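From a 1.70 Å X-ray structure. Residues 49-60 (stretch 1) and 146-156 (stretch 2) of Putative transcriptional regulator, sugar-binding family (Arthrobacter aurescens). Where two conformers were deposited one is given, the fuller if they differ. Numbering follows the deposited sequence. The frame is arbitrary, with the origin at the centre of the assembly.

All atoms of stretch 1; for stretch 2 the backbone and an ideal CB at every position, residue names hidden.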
# COMPACT_ATOMS: atom_id res chain seq x y z
N THR A 49 -7.45 -9.59 9.39
CA THR A 49 -6.76 -10.48 8.46
C THR A 49 -5.24 -10.48 8.64
O THR A 49 -4.58 -11.52 8.52
CB THR A 49 -7.14 -10.16 7.01
OG1 THR A 49 -8.55 -10.43 6.83
CG2 THR A 49 -6.32 -10.99 6.04
N ILE A 50 -4.69 -9.31 8.95
CA ILE A 50 -3.25 -9.14 9.14
C ILE A 50 -2.71 -9.87 10.38
O ILE A 50 -1.61 -10.42 10.35
CB ILE A 50 -2.91 -7.65 9.26
CG1 ILE A 50 -3.03 -6.98 7.90
CG2 ILE A 50 -1.51 -7.45 9.86
CD1 ILE A 50 -2.98 -5.45 7.97
N GLY A 51 -3.47 -9.84 11.47
CA GLY A 51 -3.02 -10.39 12.74
C GLY A 51 -2.37 -11.76 12.70
O GLY A 51 -1.23 -11.93 13.16
N PRO A 52 -3.08 -12.76 12.18
CA PRO A 52 -2.57 -14.14 12.08
C PRO A 52 -1.30 -14.24 11.23
O PRO A 52 -0.57 -15.23 11.35
CB PRO A 52 -3.71 -14.88 11.38
CG PRO A 52 -4.93 -14.09 11.70
CD PRO A 52 -4.49 -12.66 11.77
N LEU A 53 -1.03 -13.25 10.40
CA LEU A 53 0.12 -13.30 9.49
C LEU A 53 1.35 -12.65 10.11
O LEU A 53 2.44 -12.72 9.53
CB LEU A 53 -0.21 -12.64 8.15
CG LEU A 53 -1.49 -13.16 7.48
CD1 LEU A 53 -1.71 -12.49 6.15
CD2 LEU A 53 -1.43 -14.67 7.31
N VAL A 54 1.18 -12.04 11.27
CA VAL A 54 2.30 -11.42 11.96
C VAL A 54 2.88 -12.39 12.98
O VAL A 54 2.20 -12.80 13.92
CB VAL A 54 1.88 -10.13 12.69
CG1 VAL A 54 3.07 -9.50 13.39
CG2 VAL A 54 1.27 -9.14 11.71
N ASP A 55 4.14 -12.78 12.79
CA ASP A 55 4.76 -13.79 13.65
C ASP A 55 5.98 -13.24 14.35
O ASP A 55 6.38 -12.10 14.11
CB ASP A 55 5.20 -15.01 12.83
CG ASP A 55 4.04 -15.74 12.21
OD1 ASP A 55 3.16 -16.22 12.96
OD2 ASP A 55 4.02 -15.84 10.96
N SER A 56 6.59 -14.06 15.21
CA SER A 56 7.86 -13.68 15.81
C SER A 56 8.99 -13.94 14.82
O SER A 56 8.83 -14.69 13.86
CB SER A 56 8.12 -14.46 17.11
OG SER A 56 7.15 -14.14 18.09
N ASN A 57 10.14 -13.31 15.07
CA ASN A 57 11.30 -13.46 14.21
C ASN A 57 10.99 -13.09 12.77
O ASN A 57 11.46 -13.74 11.83
CB ASN A 57 11.82 -14.90 14.26
CG ASN A 57 12.30 -15.28 15.65
OD1 ASN A 57 11.61 -15.99 16.38
ND2 ASN A 57 13.48 -14.81 16.01
N ALA A 58 10.19 -12.05 12.59
CA ALA A 58 9.73 -11.65 11.26
C ALA A 58 10.04 -10.19 10.98
O ALA A 58 10.19 -9.39 11.89
CB ALA A 58 8.24 -11.91 11.12
N ILE A 59 10.12 -9.86 9.70
CA ILE A 59 10.28 -8.47 9.28
C ILE A 59 9.02 -8.07 8.53
O ILE A 59 8.69 -8.65 7.49
CB ILE A 59 11.54 -8.29 8.42
CG1 ILE A 59 12.79 -8.57 9.26
CG2 ILE A 59 11.60 -6.88 7.83
CD1 ILE A 59 14.05 -8.72 8.46
N ILE A 60 8.29 -7.11 9.08
CA ILE A 60 7.03 -6.68 8.51
C ILE A 60 7.18 -5.33 7.83
O ILE A 60 7.41 -4.31 8.50
CB ILE A 60 5.94 -6.54 9.59
CG1 ILE A 60 5.88 -7.79 10.48
CG2 ILE A 60 4.60 -6.22 8.95
CD1 ILE A 60 5.72 -9.06 9.71
N UNK A 146 18.29 -2.66 3.04
CA UNK A 146 18.66 -4.05 3.30
C UNK A 146 17.59 -4.77 4.12
O UNK A 146 17.29 -5.95 3.88
CB UNK A 146 20.00 -4.11 4.03
N UNK A 147 17.03 -4.06 5.09
CA UNK A 147 15.96 -4.61 5.92
C UNK A 147 14.72 -4.85 5.07
O UNK A 147 14.06 -5.88 5.20
CB UNK A 147 15.64 -3.67 7.09
N UNK A 148 14.39 -3.88 4.23
CA UNK A 148 13.24 -4.01 3.35
C UNK A 148 13.37 -5.25 2.48
O UNK A 148 12.39 -5.95 2.25
CB UNK A 148 13.09 -2.76 2.48
N UNK A 149 14.59 -5.53 2.02
CA UNK A 149 14.83 -6.65 1.11
C UNK A 149 14.56 -7.99 1.78
O UNK A 149 14.28 -8.99 1.10
CB UNK A 149 16.27 -6.61 0.59
N UNK A 150 14.63 -8.01 3.10
CA UNK A 150 14.41 -9.23 3.87
C UNK A 150 12.98 -9.38 4.40
O UNK A 150 12.71 -10.28 5.19
CB UNK A 150 15.39 -9.27 5.04
N UNK A 151 12.07 -8.50 4.00
CA UNK A 151 10.73 -8.55 4.61
C UNK A 151 9.99 -9.87 4.36
O UNK A 151 10.09 -10.47 3.29
CB UNK A 151 9.88 -7.39 4.08
N UNK A 152 9.25 -10.30 5.38
CA UNK A 152 8.47 -11.54 5.33
C UNK A 152 7.09 -11.26 4.76
O UNK A 152 6.54 -12.05 3.99
CB UNK A 152 8.35 -12.17 6.72
N UNK A 153 6.52 -10.13 5.17
CA UNK A 153 5.22 -9.70 4.66
C UNK A 153 5.24 -8.20 4.33
O UNK A 153 6.07 -7.44 4.86
CB UNK A 153 4.12 -10.01 5.68
N UNK A 154 4.38 -7.80 3.41
CA UNK A 154 4.26 -6.39 3.02
C UNK A 154 2.81 -6.00 3.16
O UNK A 154 1.93 -6.78 2.81
CB UNK A 154 4.76 -6.15 1.59
N UNK A 155 2.54 -4.81 3.69
CA UNK A 155 1.16 -4.36 3.84
C UNK A 155 1.04 -2.99 3.22
O UNK A 155 1.84 -2.11 3.53
CB UNK A 155 0.73 -4.34 5.31
N UNK A 156 0.05 -2.81 2.36
CA UNK A 156 -0.05 -1.57 1.59
C UNK A 156 -1.44 -1.28 1.06
O UNK A 156 -2.23 -2.19 0.82
CB UNK A 156 0.93 -1.62 0.41

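Position 146 is helical, with nothing of stretch 1 within 5.5 Å of its ideal CB. Any residue at ease in a helix would do, and Asp 146 makes no contact here.

At position 147 the CA-to-CB bond points sideways, with the ideal CB 5.2 Å from Ile 59 CG2. A side chain of some length could turn back to the apolar tip of that isoleucine, so Leu, Met or Ile would suit. Leu 147 does this: its CD2 lies 3.9 Å from Ile 59 CD1.

Positions 148 and 149 point away from stretch 1, which leaves their identity open. They are Gln 148 and Ala 149, and neither touches it.

Position 150 has left the helix, with phi/psi of -96/7. Its ideal CB sits 3.7 Å from Ile 59 CD1, so any side chain with a CB can touch that methyl, and a longer one, aliphatic or polar, can continue past it; no charge of stretch 1 calls for a partner. The residue is Arg 150. Its CB touches Ile 59 CD1 at 3.7 Å, and the same methyl lies over one face of the guanidinium, a flat group that tolerates apolar cover.

At position 151 the bond runs sideways, and the ideal CB is 3.8 Å from Ile 59 O and 4.2 Å from Ile 59 CG2, an apolar neighbour. Beyond CB, stretch 1 sets little demand, so many types would serve, apolar ones especially. The deposited residue is Met 151, present as selenomethionine. Its CB lies 4.1 Å from Ile 59 CG2, the chain end leads away, and its CA makes a CA-H...O contact of 3.5 Å with Ile 59 O.

Position 152 points toward stretch 1, its ideal CB 3.6 Å from Ile 59 O and 4.4 Å from Ala 58 CB. The backbone N of Ile 59 offers a donor nearby, so a short side chain with an acceptor, such as Ser, Thr or Asp, is attractive. Ser 152 fills the place: Ile 59 N donates to Ser 152 OG at 3.0 Å, and Ser 152 N donates to Ile 59 O at 2.7 Å.

Position 153 forms a parallel bridge with Ile 60, and both side chains lie on the same face of the sheet. With Ile 60 CD1 4.4 Å from the ideal CB, a branched or long apolar residue is expected: Ile, Val, Leu or Met. Ile 153 packs its CG1 3.4 Å from Ile 60 CD1, and its CD1 extends to Val 54 CG2 at 4.2 Å.

Position 154 points away, with nothing of stretch 1 within 5.5 Å of its ideal CB, so any strand-compatible residue would suit; it is Ala 154.

Position 155 points toward stretch 1 again, with the methyl Ile 50 CD1 4.7 Å from the ideal CB and no polar group to pair with. Val, Leu or Ile would fit, the beta-branched pair also suiting the strand backbone (-128/129). Ile 155 reaches Ile 50 CD1 with CG2 at 3.7 Å and Ile 60 CG2 with CD1 at 3.9 Å.

Position 156 is out of reach and equally free for any strand-compatible residue; it is Phe 156.

Stretch 2 146-156: DLQARMSIAIF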
# COMPACT_ATOMS: atom_id res chain seq x y z
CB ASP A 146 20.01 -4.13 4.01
CG ASP A 146 21.18 -3.71 3.13
OD1 ASP A 146 21.02 -3.62 1.89
OD2 ASP A 146 22.28 -3.48 3.68
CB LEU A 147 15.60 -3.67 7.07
CG LEU A 147 16.25 -3.94 8.42
CD1 LEU A 147 15.73 -2.94 9.46
CD2 LEU A 147 15.97 -5.37 8.86
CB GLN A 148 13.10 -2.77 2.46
CG GLN A 148 12.62 -1.53 3.20
CD GLN A 148 12.66 -0.28 2.32
OE1 GLN A 148 13.08 -0.34 1.18
NE2 GLN A 148 12.22 0.86 2.87
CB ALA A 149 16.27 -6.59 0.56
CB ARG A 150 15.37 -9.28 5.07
CG ARG A 150 16.85 -9.38 4.72
CD ARG A 150 17.71 -9.01 5.94
NE ARG A 150 17.43 -9.89 7.07
CZ ARG A 150 17.68 -9.60 8.35
NH1 ARG A 150 18.23 -8.44 8.68
NH2 ARG A 150 17.37 -10.47 9.30
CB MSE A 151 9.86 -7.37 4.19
CG MSE A 151 9.45 -7.38 2.75
SE MSE A 151 8.38 -5.78 2.38
CE MSE A 151 9.45 -5.09 0.91
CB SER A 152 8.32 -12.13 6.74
OG SER A 152 9.46 -11.91 7.55
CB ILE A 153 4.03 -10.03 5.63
CG1 ILE A 153 3.97 -9.07 6.81
CG2 ILE A 153 4.08 -11.49 6.09
CD1 ILE A 153 2.79 -9.35 7.76
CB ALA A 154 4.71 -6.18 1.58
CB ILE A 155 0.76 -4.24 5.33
CG1 ILE A 155 1.13 -5.52 6.08
CG2 ILE A 155 -0.74 -3.96 5.45
CD1 ILE A 155 0.98 -5.41 7.60
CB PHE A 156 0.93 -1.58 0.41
CG PHE A 156 0.84 -2.81 -0.47
CD1 PHE A 156 -0.07 -2.86 -1.53
CD2 PHE A 156 1.66 -3.89 -0.24
CE1 PHE A 156 -0.14 -3.99 -2.35
CE2 PHE A 156 1.60 -5.03 -1.06
CZ PHE A 156 0.69 -5.07 -2.12
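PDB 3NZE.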